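Side-chain contacts in citrate lyase, subunit 1 (Methanosaeta concilii, PDB 6HXI), which probably catalyses, together with its partner subunit, the ATP-dependent cleavage of citrate with coenzyme A to acetyl-CoA and oxaloacetate: residues Y9-L14 / M215-D220; N31-G36 / E42-E47; L162-K167 / E181-L186; V284-T289 / R411-A416. All coordinates share one frame; numbering follows the deposited sequence.

Contact 1: residues Y9-L14 / M215-D220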
loop_
_atom_site.group_PDB
_atom_site.type_symbol
_atom_site.label_atom_id
_atom_site.label_comp_id
_atom_site.label_asym_id
_atom_site.label_seq_id
_atom_site.Cartn_x
_atom_site.Cartn_y
_atom_site.Cartn_z
ATOM N N TYR C 9 43.300 53.702 -12.831
ATOM C CA TYR C 9 43.964 52.601 -12.129
ATOM C C TYR C 9 43.403 51.251 -12.594
ATOM O O TYR C 9 44.173 50.379 -13.004
ATOM C CB TYR C 9 43.815 52.774 -10.599
ATOM C CG TYR C 9 44.287 51.587 -9.788
ATOM C CD1 TYR C 9 45.641 51.283 -9.684
ATOM C CD2 TYR C 9 43.379 50.764 -9.127
ATOM C CE1 TYR C 9 46.083 50.190 -8.938
ATOM C CE2 TYR C 9 43.807 49.647 -8.410
ATOM C CZ TYR C 9 45.164 49.372 -8.306
ATOM O OH TYR C 9 45.618 48.290 -7.585
ATOM N N ASP C 10 42.065 51.122 -12.598
ATOM C CA ASP C 10 41.322 49.933 -12.992
ATOM C C ASP C 10 41.427 49.633 -14.496
ATOM O O ASP C 10 41.644 48.474 -14.875
ATOM C CB ASP C 10 39.860 50.068 -12.544
ATOM C CG ASP C 10 39.665 50.189 -11.034
ATOM O OD1 ASP C 10 40.375 49.480 -10.279
ATOM O OD2 ASP C 10 38.753 50.941 -10.610
ATOM N N ALA C 11 41.307 50.679 -15.349
ATOM C CA ALA C 11 41.384 50.565 -16.810
ATOM C C ALA C 11 42.788 50.099 -17.274
ATOM O O ALA C 11 42.900 49.187 -18.098
ATOM C CB ALA C 11 41.013 51.895 -17.449
ATOM N N LYS C 12 43.846 50.702 -16.696
ATOM C CA LYS C 12 45.248 50.382 -16.972
ATOM C C LYS C 12 45.601 48.989 -16.454
ATOM O O LYS C 12 46.371 48.286 -17.106
ATOM C CB LYS C 12 46.187 51.438 -16.375
ATOM C CG LYS C 12 46.229 52.717 -17.192
ATOM C CD LYS C 12 47.067 53.783 -16.544
ATOM C CE LYS C 12 47.385 54.847 -17.558
ATOM N NZ LYS C 12 48.185 55.945 -16.974
ATOM N N ASN C 13 45.029 48.589 -15.298
ATOM C CA ASN C 13 45.228 47.266 -14.703
ATOM C C ASN C 13 44.617 46.203 -15.603
ATOM O O ASN C 13 45.261 45.170 -15.822
ATOM C CB ASN C 13 44.648 47.181 -13.296
ATOM C CG ASN C 13 45.595 46.577 -12.291
ATOM O OD1 ASN C 13 46.165 45.492 -12.489
ATOM N ND2 ASN C 13 45.796 47.277 -11.187
ATOM N N LEU C 14 43.398 46.484 -16.163
ATOM C CA LEU C 14 42.705 45.610 -17.123
ATOM C C LEU C 14 43.577 45.480 -18.381
ATOM O O LEU C 14 43.824 44.369 -18.849
ATOM C CB LEU C 14 41.293 46.139 -17.496
ATOM C CG LEU C 14 40.158 45.927 -16.476
ATOM C CD1 LEU C 14 38.905 46.725 -16.845
ATOM C CD2 LEU C 14 39.811 44.470 -16.342
ATOM N N MET C 215 44.399 57.353 -19.399
ATOM C CA MET C 215 43.293 56.472 -19.746
ATOM C C MET C 215 41.949 56.903 -19.136
ATOM O O MET C 215 41.874 57.339 -17.980
ATOM C CB MET C 215 43.640 55.027 -19.349
ATOM C CG MET C 215 42.971 53.986 -20.205
ATOM S SD MET C 215 43.731 52.367 -20.004
ATOM C CE MET C 215 42.599 51.375 -20.926
ATOM N N VAL C 216 40.899 56.808 -19.953
ATOM C CA VAL C 216 39.508 57.126 -19.614
ATOM C C VAL C 216 38.726 55.945 -20.141
ATOM O O VAL C 216 38.921 55.545 -21.294
ATOM C CB VAL C 216 39.039 58.473 -20.241
ATOM C CG1 VAL C 216 37.522 58.635 -20.175
ATOM C CG2 VAL C 216 39.742 59.661 -19.582
ATOM N N ALA C 217 37.894 55.342 -19.290
ATOM C CA ALA C 217 37.131 54.170 -19.706
ATOM C C ALA C 217 35.793 54.088 -19.058
ATOM O O ALA C 217 35.615 54.546 -17.925
ATOM C CB ALA C 217 37.923 52.885 -19.455
ATOM N N LYS C 218 34.832 53.496 -19.799
ATOM C CA LYS C 218 33.462 53.227 -19.355
ATOM C C LYS C 218 33.150 51.772 -19.650
ATOM O O LYS C 218 33.456 51.279 -20.739
ATOM C CB LYS C 218 32.454 54.120 -20.090
ATOM C CG LYS C 218 32.325 55.536 -19.550
ATOM C CD LYS C 218 31.344 56.319 -20.399
ATOM C CE LYS C 218 30.951 57.630 -19.775
ATOM N NZ LYS C 218 29.809 58.218 -20.519
ATOM N N LEU C 219 32.545 51.072 -18.686
ATOM C CA LEU C 219 32.136 49.679 -18.872
ATOM C C LEU C 219 30.624 49.645 -18.976
ATOM O O LEU C 219 29.953 50.437 -18.310
ATOM C CB LEU C 219 32.597 48.798 -17.711
ATOM C CG LEU C 219 34.094 48.625 -17.491
ATOM C CD1 LEU C 219 34.369 47.946 -16.160
ATOM C CD2 LEU C 219 34.732 47.824 -18.618
ATOM N N ASP C 220 30.078 48.768 -19.849
ATOM C CA ASP C 220 28.638 48.574 -19.935
ATOM C C ASP C 220 28.331 47.673 -18.731
ATOM O O ASP C 220 28.718 46.494 -18.748
ATOM C CB ASP C 220 28.262 47.872 -21.244
ATOM C CG ASP C 220 26.830 47.351 -21.293
ATOM O OD1 ASP C 220 25.968 47.889 -20.555
ATOM O OD2 ASP C 220 26.566 46.424 -22.079
#

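Contact 2: residues N31-G36 / E42-E47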
loop_
_atom_site.group_PDB
_atom_site.type_symbol
_atom_site.label_atom_id
_atom_site.label_comp_id
_atom_site.label_asym_id
_atom_site.label_seq_id
_atom_site.Cartn_x
_atom_site.Cartn_y
_atom_site.Cartn_z
ATOM N N ASN C 31 52.595 48.130 -13.190
ATOM C CA ASN C 31 53.075 48.984 -12.085
ATOM C C ASN C 31 52.113 50.132 -11.806
ATOM O O ASN C 31 52.230 51.217 -12.381
ATOM C CB ASN C 31 54.512 49.500 -12.297
ATOM C CG ASN C 31 55.557 48.443 -12.541
ATOM O OD1 ASN C 31 56.199 48.431 -13.585
ATOM N ND2 ASN C 31 55.745 47.517 -11.611
ATOM N N LEU C 32 51.134 49.864 -10.927
ATOM C CA LEU C 32 50.085 50.808 -10.549
ATOM C C LEU C 32 49.792 50.741 -9.047
ATOM O O LEU C 32 49.792 49.659 -8.444
ATOM C CB LEU C 32 48.800 50.513 -11.340
ATOM C CG LEU C 32 48.875 50.550 -12.867
ATOM C CD1 LEU C 32 48.020 49.477 -13.468
ATOM C CD2 LEU C 32 48.477 51.906 -13.405
ATOM N N ALA C 33 49.529 51.912 -8.453
ATOM C CA ALA C 33 49.199 52.058 -7.043
ATOM C C ALA C 33 48.075 53.085 -6.890
ATOM O O ALA C 33 48.181 54.191 -7.433
ATOM C CB ALA C 33 50.435 52.501 -6.261
ATOM N N LEU C 34 46.992 52.712 -6.181
ATOM C CA LEU C 34 45.876 53.621 -5.928
ATOM C C LEU C 34 45.881 54.056 -4.472
ATOM O O LEU C 34 45.971 53.210 -3.582
ATOM C CB LEU C 34 44.511 52.997 -6.315
ATOM C CG LEU C 34 43.283 53.944 -6.283
ATOM C CD1 LEU C 34 43.294 54.930 -7.463
ATOM C CD2 LEU C 34 41.999 53.167 -6.252
ATOM N N VAL C 35 45.757 55.373 -4.232
ATOM C CA VAL C 35 45.753 55.964 -2.894
ATOM C C VAL C 35 44.387 56.583 -2.561
ATOM O O VAL C 35 44.045 57.654 -3.075
ATOM C CB VAL C 35 46.942 56.948 -2.689
ATOM C CG1 VAL C 35 46.896 57.615 -1.316
ATOM C CG2 VAL C 35 48.272 56.234 -2.881
ATOM N N GLY C 36 43.632 55.881 -1.709
ATOM C CA GLY C 36 42.322 56.295 -1.218
ATOM C C GLY C 36 42.409 57.016 0.117
ATOM O O GLY C 36 43.519 57.270 0.598
ATOM N N GLU C 42 52.375 52.457 4.040
ATOM C CA GLU C 42 53.368 51.409 4.327
ATOM C C GLU C 42 52.968 50.021 3.808
ATOM O O GLU C 42 53.847 49.206 3.516
ATOM C CB GLU C 42 53.694 51.359 5.830
ATOM C CG GLU C 42 54.349 52.627 6.361
ATOM C CD GLU C 42 54.346 52.765 7.870
ATOM O OE1 GLU C 42 53.253 52.683 8.476
ATOM O OE2 GLU C 42 55.437 52.991 8.443
ATOM N N GLY C 43 51.661 49.769 3.713
ATOM C CA GLY C 43 51.114 48.519 3.201
ATOM C C GLY C 43 51.280 48.431 1.696
ATOM O O GLY C 43 51.730 47.404 1.178
ATOM N N LEU C 44 50.947 49.544 0.997
ATOM C CA LEU C 44 51.065 49.738 -0.453
ATOM C C LEU C 44 52.546 49.746 -0.858
ATOM O O LEU C 44 52.884 49.295 -1.945
ATOM C CB LEU C 44 50.397 51.072 -0.839
ATOM C CG LEU C 44 50.191 51.375 -2.323
ATOM C CD1 LEU C 44 48.937 50.698 -2.857
ATOM C CD2 LEU C 44 50.100 52.865 -2.544
ATOM N N GLU C 45 53.417 50.254 0.026
ATOM C CA GLU C 45 54.870 50.313 -0.143
ATOM C C GLU C 45 55.469 48.896 -0.090
ATOM O O GLU C 45 56.450 48.620 -0.782
ATOM C CB GLU C 45 55.468 51.174 0.970
ATOM C CG GLU C 45 56.586 52.088 0.523
ATOM C CD GLU C 45 57.119 52.923 1.666
ATOM O OE1 GLU C 45 56.497 53.962 1.986
ATOM O OE2 GLU C 45 58.140 52.518 2.268
ATOM N N ALA C 46 54.878 48.013 0.746
ATOM C CA ALA C 46 55.263 46.607 0.917
ATOM C C ALA C 46 54.673 45.762 -0.215
ATOM O O ALA C 46 55.221 44.715 -0.555
ATOM C CB ALA C 46 54.772 46.094 2.260
ATOM N N GLU C 47 53.551 46.233 -0.792
ATOM C CA GLU C 47 52.859 45.616 -1.926
ATOM C C GLU C 47 53.581 45.991 -3.235
ATOM O O GLU C 47 53.648 45.173 -4.155
ATOM C CB GLU C 47 51.385 46.083 -1.976
ATOM C CG GLU C 47 50.458 45.382 -0.985
ATOM C CD GLU C 47 49.124 46.042 -0.654
ATOM O OE1 GLU C 47 48.845 47.152 -1.165
ATOM O OE2 GLU C 47 48.358 45.444 0.137
#

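Contact 3: residues L162-K167 / E181-L186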
loop_
_atom_site.group_PDB
_atom_site.type_symbol
_atom_site.label_atom_id
_atom_site.label_comp_id
_atom_site.label_asym_id
_atom_site.label_seq_id
_atom_site.Cartn_x
_atom_site.Cartn_y
_atom_site.Cartn_z
ATOM N N LEU C 162 38.750 43.679 -41.815
ATOM C CA LEU C 162 39.356 44.976 -42.127
ATOM C C LEU C 162 40.879 45.002 -42.217
ATOM O O LEU C 162 41.569 44.433 -41.366
ATOM C CB LEU C 162 38.929 46.040 -41.087
ATOM C CG LEU C 162 37.450 46.305 -40.888
ATOM C CD1 LEU C 162 37.216 46.983 -39.566
ATOM C CD2 LEU C 162 36.879 47.134 -42.019
ATOM N N ASP C 163 41.399 45.761 -43.196
ATOM C CA ASP C 163 42.826 46.018 -43.336
ATOM C C ASP C 163 43.054 47.340 -42.601
ATOM O O ASP C 163 42.867 48.417 -43.181
ATOM C CB ASP C 163 43.242 46.114 -44.815
ATOM C CG ASP C 163 44.650 46.655 -45.027
ATOM O OD1 ASP C 163 45.616 45.986 -44.600
ATOM O OD2 ASP C 163 44.780 47.770 -45.583
ATOM N N VAL C 164 43.381 47.248 -41.292
ATOM C CA VAL C 164 43.630 48.389 -40.397
ATOM C C VAL C 164 44.854 49.179 -40.875
ATOM O O VAL C 164 44.883 50.400 -40.721
ATOM C CB VAL C 164 43.706 47.979 -38.891
ATOM C CG1 VAL C 164 43.987 49.179 -37.999
ATOM C CG2 VAL C 164 42.423 47.281 -38.435
ATOM N N GLY C 165 45.797 48.479 -41.520
ATOM C CA GLY C 165 47.007 49.025 -42.128
ATOM C C GLY C 165 46.812 50.387 -42.753
ATOM O O GLY C 165 47.569 51.305 -42.441
ATOM N N SER C 166 45.749 50.543 -43.582
ATOM C CA SER C 166 45.352 51.809 -44.209
ATOM C C SER C 166 44.876 52.811 -43.113
ATOM O O SER C 166 43.691 52.952 -42.790
ATOM C CB SER C 166 44.305 51.574 -45.287
ATOM O OG SER C 166 44.780 50.611 -46.209
ATOM N N LYS C 167 45.891 53.450 -42.523
ATOM C CA LYS C 167 45.932 54.432 -41.455
ATOM C C LYS C 167 46.898 55.552 -41.945
ATOM O O LYS C 167 47.175 55.626 -43.153
ATOM C CB LYS C 167 46.506 53.730 -40.223
ATOM C CG LYS C 167 46.097 54.332 -38.884
ATOM C CD LYS C 167 46.060 53.296 -37.762
ATOM C CE LYS C 167 47.414 52.725 -37.401
ATOM N NZ LYS C 167 47.758 51.540 -38.229
ATOM N N GLU C 181 48.642 46.710 -35.113
ATOM C CA GLU C 181 48.563 45.564 -34.219
ATOM C C GLU C 181 48.021 45.958 -32.840
ATOM O O GLU C 181 47.218 45.204 -32.264
ATOM C CB GLU C 181 49.928 44.864 -34.107
ATOM C CG GLU C 181 50.153 43.813 -35.189
ATOM C CD GLU C 181 51.537 43.731 -35.818
ATOM O OE1 GLU C 181 52.531 43.539 -35.077
ATOM O OE2 GLU C 181 51.620 43.806 -37.068
ATOM N N PHE C 182 48.448 47.137 -32.321
ATOM C CA PHE C 182 48.013 47.627 -31.017
ATOM C C PHE C 182 46.533 47.993 -30.975
ATOM O O PHE C 182 45.842 47.628 -30.004
ATOM C CB PHE C 182 48.901 48.788 -30.516
ATOM C CG PHE C 182 48.339 49.534 -29.327
ATOM C CD1 PHE C 182 48.273 48.934 -28.077
ATOM C CD2 PHE C 182 47.796 50.806 -29.477
ATOM C CE1 PHE C 182 47.708 49.602 -26.992
ATOM C CE2 PHE C 182 47.224 51.472 -28.391
ATOM C CZ PHE C 182 47.192 50.866 -27.154
ATOM N N ILE C 183 46.040 48.710 -32.005
ATOM C CA ILE C 183 44.631 49.148 -32.038
ATOM C C ILE C 183 43.699 47.968 -32.391
ATOM O O ILE C 183 42.539 47.966 -31.960
ATOM C CB ILE C 183 44.387 50.429 -32.888
ATOM C CG1 ILE C 183 44.447 50.165 -34.413
ATOM C CG2 ILE C 183 45.362 51.562 -32.463
ATOM C CD1 ILE C 183 43.986 51.385 -35.268
ATOM N N THR C 184 44.241 46.934 -33.103
ATOM C CA THR C 184 43.511 45.701 -33.443
ATOM C C THR C 184 43.281 44.908 -32.150
ATOM O O THR C 184 42.181 44.402 -31.935
ATOM C CB THR C 184 44.245 44.908 -34.558
ATOM O OG1 THR C 184 44.160 45.658 -35.773
ATOM C CG2 THR C 184 43.655 43.519 -34.805
ATOM N N ALA C 185 44.325 44.831 -31.291
ATOM C CA ALA C 185 44.312 44.171 -29.983
ATOM C C ALA C 185 43.397 44.931 -29.018
ATOM O O ALA C 185 42.644 44.308 -28.266
ATOM C CB ALA C 185 45.723 44.115 -29.421
ATOM N N LEU C 186 43.451 46.280 -29.066
ATOM C CA LEU C 186 42.641 47.165 -28.226
ATOM C C LEU C 186 41.158 46.983 -28.503
ATOM O O LEU C 186 40.375 46.985 -27.554
ATOM C CB LEU C 186 43.053 48.632 -28.378
ATOM C CG LEU C 186 42.563 49.579 -27.276
ATOM C CD1 LEU C 186 43.395 49.427 -26.022
ATOM C CD2 LEU C 186 42.600 51.017 -27.750
#

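Contact 4: residues V284-T289 / R411-A416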
loop_
_atom_site.group_PDB
_atom_site.type_symbol
_atom_site.label_atom_id
_atom_site.label_comp_id
_atom_site.label_asym_id
_atom_site.label_seq_id
_atom_site.Cartn_x
_atom_site.Cartn_y
_atom_site.Cartn_z
ATOM N N VAL C 284 10.859 59.773 -15.048
ATOM C CA VAL C 284 11.515 60.865 -15.763
ATOM C C VAL C 284 10.477 61.963 -15.942
ATOM O O VAL C 284 10.771 63.124 -15.655
ATOM C CB VAL C 284 12.103 60.348 -17.111
ATOM C CG1 VAL C 284 12.520 61.487 -18.022
ATOM C CG2 VAL C 284 13.283 59.404 -16.875
ATOM N N ILE C 285 9.243 61.587 -16.348
ATOM C CA ILE C 285 8.137 62.535 -16.563
ATOM C C ILE C 285 7.731 63.223 -15.258
ATOM O O ILE C 285 7.494 64.433 -15.277
ATOM C CB ILE C 285 6.932 61.911 -17.326
ATOM C CG1 ILE C 285 7.378 61.434 -18.723
ATOM C CG2 ILE C 285 5.747 62.919 -17.429
ATOM C CD1 ILE C 285 6.433 60.516 -19.432
ATOM N N TYR C 286 7.683 62.473 -14.132
ATOM C CA TYR C 286 7.360 63.062 -12.822
ATOM C C TYR C 286 8.433 64.048 -12.402
ATOM O O TYR C 286 8.094 65.106 -11.898
ATOM C CB TYR C 286 7.158 61.994 -11.748
ATOM C CG TYR C 286 5.772 61.393 -11.712
ATOM C CD1 TYR C 286 5.422 60.354 -12.564
ATOM C CD2 TYR C 286 4.834 61.808 -10.770
ATOM C CE1 TYR C 286 4.170 59.749 -12.494
ATOM C CE2 TYR C 286 3.577 61.209 -10.690
ATOM C CZ TYR C 286 3.252 60.175 -11.554
ATOM O OH TYR C 286 2.029 59.555 -11.487
ATOM N N ALA C 287 9.717 63.731 -12.663
ATOM C CA ALA C 287 10.858 64.613 -12.389
ATOM C C ALA C 287 10.776 65.877 -13.272
ATOM O O ALA C 287 11.016 66.971 -12.774
ATOM C CB ALA C 287 12.168 63.875 -12.637
ATOM N N ASP C 288 10.386 65.723 -14.566
ATOM C CA ASP C 288 10.209 66.831 -15.512
ATOM C C ASP C 288 9.177 67.820 -14.977
ATOM O O ASP C 288 9.440 69.021 -14.979
ATOM C CB ASP C 288 9.788 66.338 -16.916
ATOM C CG ASP C 288 10.840 65.546 -17.709
ATOM O OD1 ASP C 288 11.972 65.378 -17.201
ATOM O OD2 ASP C 288 10.516 65.076 -18.833
ATOM N N THR C 289 8.024 67.305 -14.486
ATOM C CA THR C 289 6.919 68.110 -13.939
ATOM C C THR C 289 7.342 68.854 -12.674
ATOM O O THR C 289 7.023 70.027 -12.553
ATOM C CB THR C 289 5.653 67.251 -13.747
ATOM O OG1 THR C 289 5.427 66.488 -14.932
ATOM C CG2 THR C 289 4.419 68.078 -13.454
ATOM N N ARG C 411 -0.920 64.590 -12.408
ATOM C CA ARG C 411 -1.789 65.536 -11.708
ATOM C C ARG C 411 -1.522 65.610 -10.191
ATOM O O ARG C 411 -1.822 66.636 -9.578
ATOM C CB ARG C 411 -3.269 65.258 -12.006
ATOM C CG ARG C 411 -4.133 66.519 -12.085
ATOM C CD ARG C 411 -5.621 66.197 -12.085
ATOM N NE ARG C 411 -6.069 65.554 -13.329
ATOM C CZ ARG C 411 -7.226 64.909 -13.473
ATOM N NH1 ARG C 411 -8.067 64.803 -12.451
ATOM N NH2 ARG C 411 -7.548 64.363 -14.639
ATOM N N ILE C 412 -0.934 64.541 -9.593
ATOM C CA ILE C 412 -0.614 64.517 -8.156
ATOM C C ILE C 412 0.575 65.439 -7.813
ATOM O O ILE C 412 0.752 65.789 -6.646
ATOM C CB ILE C 412 -0.442 63.091 -7.560
ATOM C CG1 ILE C 412 0.644 62.255 -8.306
ATOM C CG2 ILE C 412 -1.792 62.360 -7.489
ATOM C CD1 ILE C 412 1.427 61.304 -7.398
ATOM N N VAL C 413 1.375 65.836 -8.828
ATOM C CA VAL C 413 2.518 66.736 -8.644
ATOM C C VAL C 413 2.028 68.164 -8.296
ATOM O O VAL C 413 2.353 68.612 -7.193
ATOM C CB VAL C 413 3.551 66.693 -9.805
ATOM C CG1 VAL C 413 4.639 67.750 -9.629
ATOM C CG2 VAL C 413 4.169 65.308 -9.920
ATOM N N PRO C 414 1.221 68.874 -9.138
ATOM C CA PRO C 414 0.750 70.217 -8.738
ATOM C C PRO C 414 -0.159 70.197 -7.508
ATOM O O PRO C 414 -0.099 71.116 -6.702
ATOM C CB PRO C 414 0.001 70.717 -9.977
ATOM C CG PRO C 414 0.493 69.865 -11.099
ATOM C CD PRO C 414 0.713 68.532 -10.480
ATOM N N LEU C 415 -0.951 69.119 -7.340
ATOM C CA LEU C 415 -1.857 68.879 -6.203
ATOM C C LEU C 415 -1.096 68.858 -4.855
ATOM O O LEU C 415 -1.645 69.260 -3.821
ATOM C CB LEU C 415 -2.591 67.527 -6.423
ATOM C CG LEU C 415 -4.144 67.518 -6.433
ATOM C CD1 LEU C 415 -4.740 68.440 -7.518
ATOM C CD2 LEU C 415 -4.667 66.101 -6.646
ATOM N N ALA C 416 0.170 68.412 -4.889
ATOM C CA ALA C 416 1.046 68.308 -3.723
ATOM C C ALA C 416 1.990 69.509 -3.527
ATOM O O ALA C 416 2.308 69.846 -2.383
ATOM C CB ALA C 416 1.860 67.031 -3.818
#

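Contact 1: residues Y9-L14 / M215-D220
Apolar packing between Ala11 and the pair Met215 and Ala217 forms the centre of this buried contact. The CB of Ala11 lies 3.8 Å from the CB of Ala217, methyl against methyl, and this is also where the two backbones come nearest, their CA atoms 6.3 Å apart. The same Ala11 CB also meets Met215 SD, again at 3.8 Å. Small side chains at both Ala11 and Ala217 let the helix settle low over the strand.

Met215 makes a second kind of contact, with the backbone of the helix. Its CG is anti to the backbone N (chi1 -151°) and the chain beyond is extended, which carries the thioether over the link between Ala11 and Lys12. There SD sits 3.7 Å from Lys12 N, and CE approaches Ala11 O at 3.6 Å; these are van der Waals contacts, since no hydrogen bond joins the two segments.

The aliphatic part of Lys12 extends the packing. It runs alongside Met215 in the opposite direction, with CG 3.8 Å from Met215 SD, while its charged end belongs to polar neighbours: NZ forms salt bridges with Glu8 and Glu109 and a hydrogen bond to Leu213 O.

Segments 9-14 and 215-220 cross at 90°, their axes 7.8 Å apart at closest. Strand 3-6, just before the helix, pairs with strand 209-220, and its Ile6 touches both Ala11 and Ala217. A helix folded back across the antiparallel sheet that its own leading strand has joined is the alpha/beta layering of this ATP-grasp domain.

Contact 2: residues N31-G36 / E42-E47
Leu44 reaches from its helix to Ala33 and Val35, and the tight part of the contact is gathered round its two methyls. CD2 does most of the touching: it lies 3.7 Å from Ala33 CB and 3.8 Å from Val35 CG2, two residues with one between them in the strand. The side chains of Val35 and Leu44 cross at about a right angle. CD1 turns to the backbone between them and comes to 4.0 Å from Leu34 O, a loose van der Waals approach. With CG anti to the backbone N (chi1 -170°), both leucine methyls come to lie against the strand. Replaced by an alanine here, it would probably leave a gap beside Ala33 and Val35, as no other side chain of 42-47 touches the strand.

Beyond this patch the contact is thin. Glu42, Ala46 and Glu47 are exposed on the helix and do not meet the strand, and Glu45 is directed to a weak hydrogen bond with Trp79. The CB of Leu34 is directed away from the helix, and its side chain touches Tyr9 of helix 8-18.

Strand 33-35 and the helical segment 42-47 run antiparallel, at 176°, with their axes 9.9 Å apart at closest. A short connection joins the strand, outermost within this chain in the smaller antiparallel sheet, to a helix that packs back against it, part of an ATP-grasp domain.

Contact 3: residues L162-K167 / E181-L186
Val164 meets Ile183 and Thr184 through its two methyls, one for each partner. CG1 lies 3.5 Å from Ile183 CD1, the closest approach of the contact, and the two side chains cross obliquely. CG2 comes to 3.6 Å from Thr184 OG1, an apolar methyl resting on a hydroxyl oxygen. Lys167 completes this first shell with an aliphatic carbon: its CD lies 3.8 Å from Ile183 CD1, the chains passing each other in opposite directions. Ile183 CD1 thus touches both the valine and the lysine.

The torsions explain these positions. Ile183 carries CG1 between its backbone N and carbonyl carbon (chi1 75°), the crowded position, and this swings CD1 out toward the loop. The Lys167 chain starts off extended and then bends at chi3 and chi4, leaving CD as the part that brushes the isoleucine.

Hydrogen bonds on each side of the contact shape the groups behind this shell. Thr184 OG1 is hydrogen-bonded to Glu180 O, one turn back in its own helix, which fixes the hydroxyl beside the Val164 methyl. In the loop, Ser166 OG donates to Asp163 OD2 at 2.9 Å, nearly in line with the C-O bond of the carboxylate, and Ser166 is the centre of an inverse gamma turn that brings Lys167 round to the helix.

Further out, Val164 and Ile183 both rest on Ile151 of strand 149-154, and Ile183 also on Val120 of strand 118-125. The loop leaving strand 149-154 therefore closes over helix 173-192, which lies on the larger antiparallel sheet, as befits the layered alpha/beta build of an ATP-grasp domain.

Contact 4: residues V284-T289 / R411-A416
Thr289, which packs on Val413, grips the carbonyl oxygen of Ile285 twice. Its OG1 donates to Ile285 O at 2.9 Å and its backbone N to the same oxygen at 3.0 Å, the two arriving from opposite faces of the carbonyl plane. The side-chain bond is tilted 31° out of that plane. OG1 is also hydrogen-bonded to Thr410 OG1, so the hydroxyl ties helix 280-292 to the residue just before segment 411-416.

Holding OG1 in this way leaves CG2, anti to the backbone N, to face Val413: Thr289 CG2 lies 3.8 Å from Val413 CG1, where the backbones come nearest. With an alanine here, Val413 CG1 would probably lose the methyl it packs against, and Thr410 OG1 its hydroxyl mate.

The other methyl of the valine, CG2, approaches Tyr286 CD2 obliquely at 3.7 Å. Ile412 CG1 comes to the same ring at its edge, in plane, 3.9 Å from Tyr286 CE2. The phenol end continues past them, and Tyr286 OH is hydrogen-bonded to Gly340 N; a bound citrate lies about 9 Å from this side chain.

Segments 284-289 and 412-416 incline at 35°, their axes 10.6 Å apart at closest. Ile412 touches side chains of strands 334-338, 371-376 and 400-403. The two helices follow strands 273-275 and 400-403, the outermost of the parallel sheet within this chain, as in the alpha/beta citrate-binding domain related to succinyl-CoA synthetases.

How the contacts relate
Contacts 1, 2 and 3 belong to the ATP-grasp part of the chain, contact 4 to the citrate-binding part. Contacts 2 and 3 come in series within the loop that contact 1 closes; contact 4 follows all three. Contacts 1 and 2, with centres 18 Å apart, touch where Leu32 and Leu34 pack on helix 8-18, so this helix lies between the larger antiparallel sheet and strand 33-35 of the smaller one. Contact 3 uses the same larger sheet as contact 1, with centres 21 Å apart. Contact 4, on the separate parallel sheet, has its centre 38 to 51 Å from the others; it belongs to a separate part of the chain and touches none of the other three.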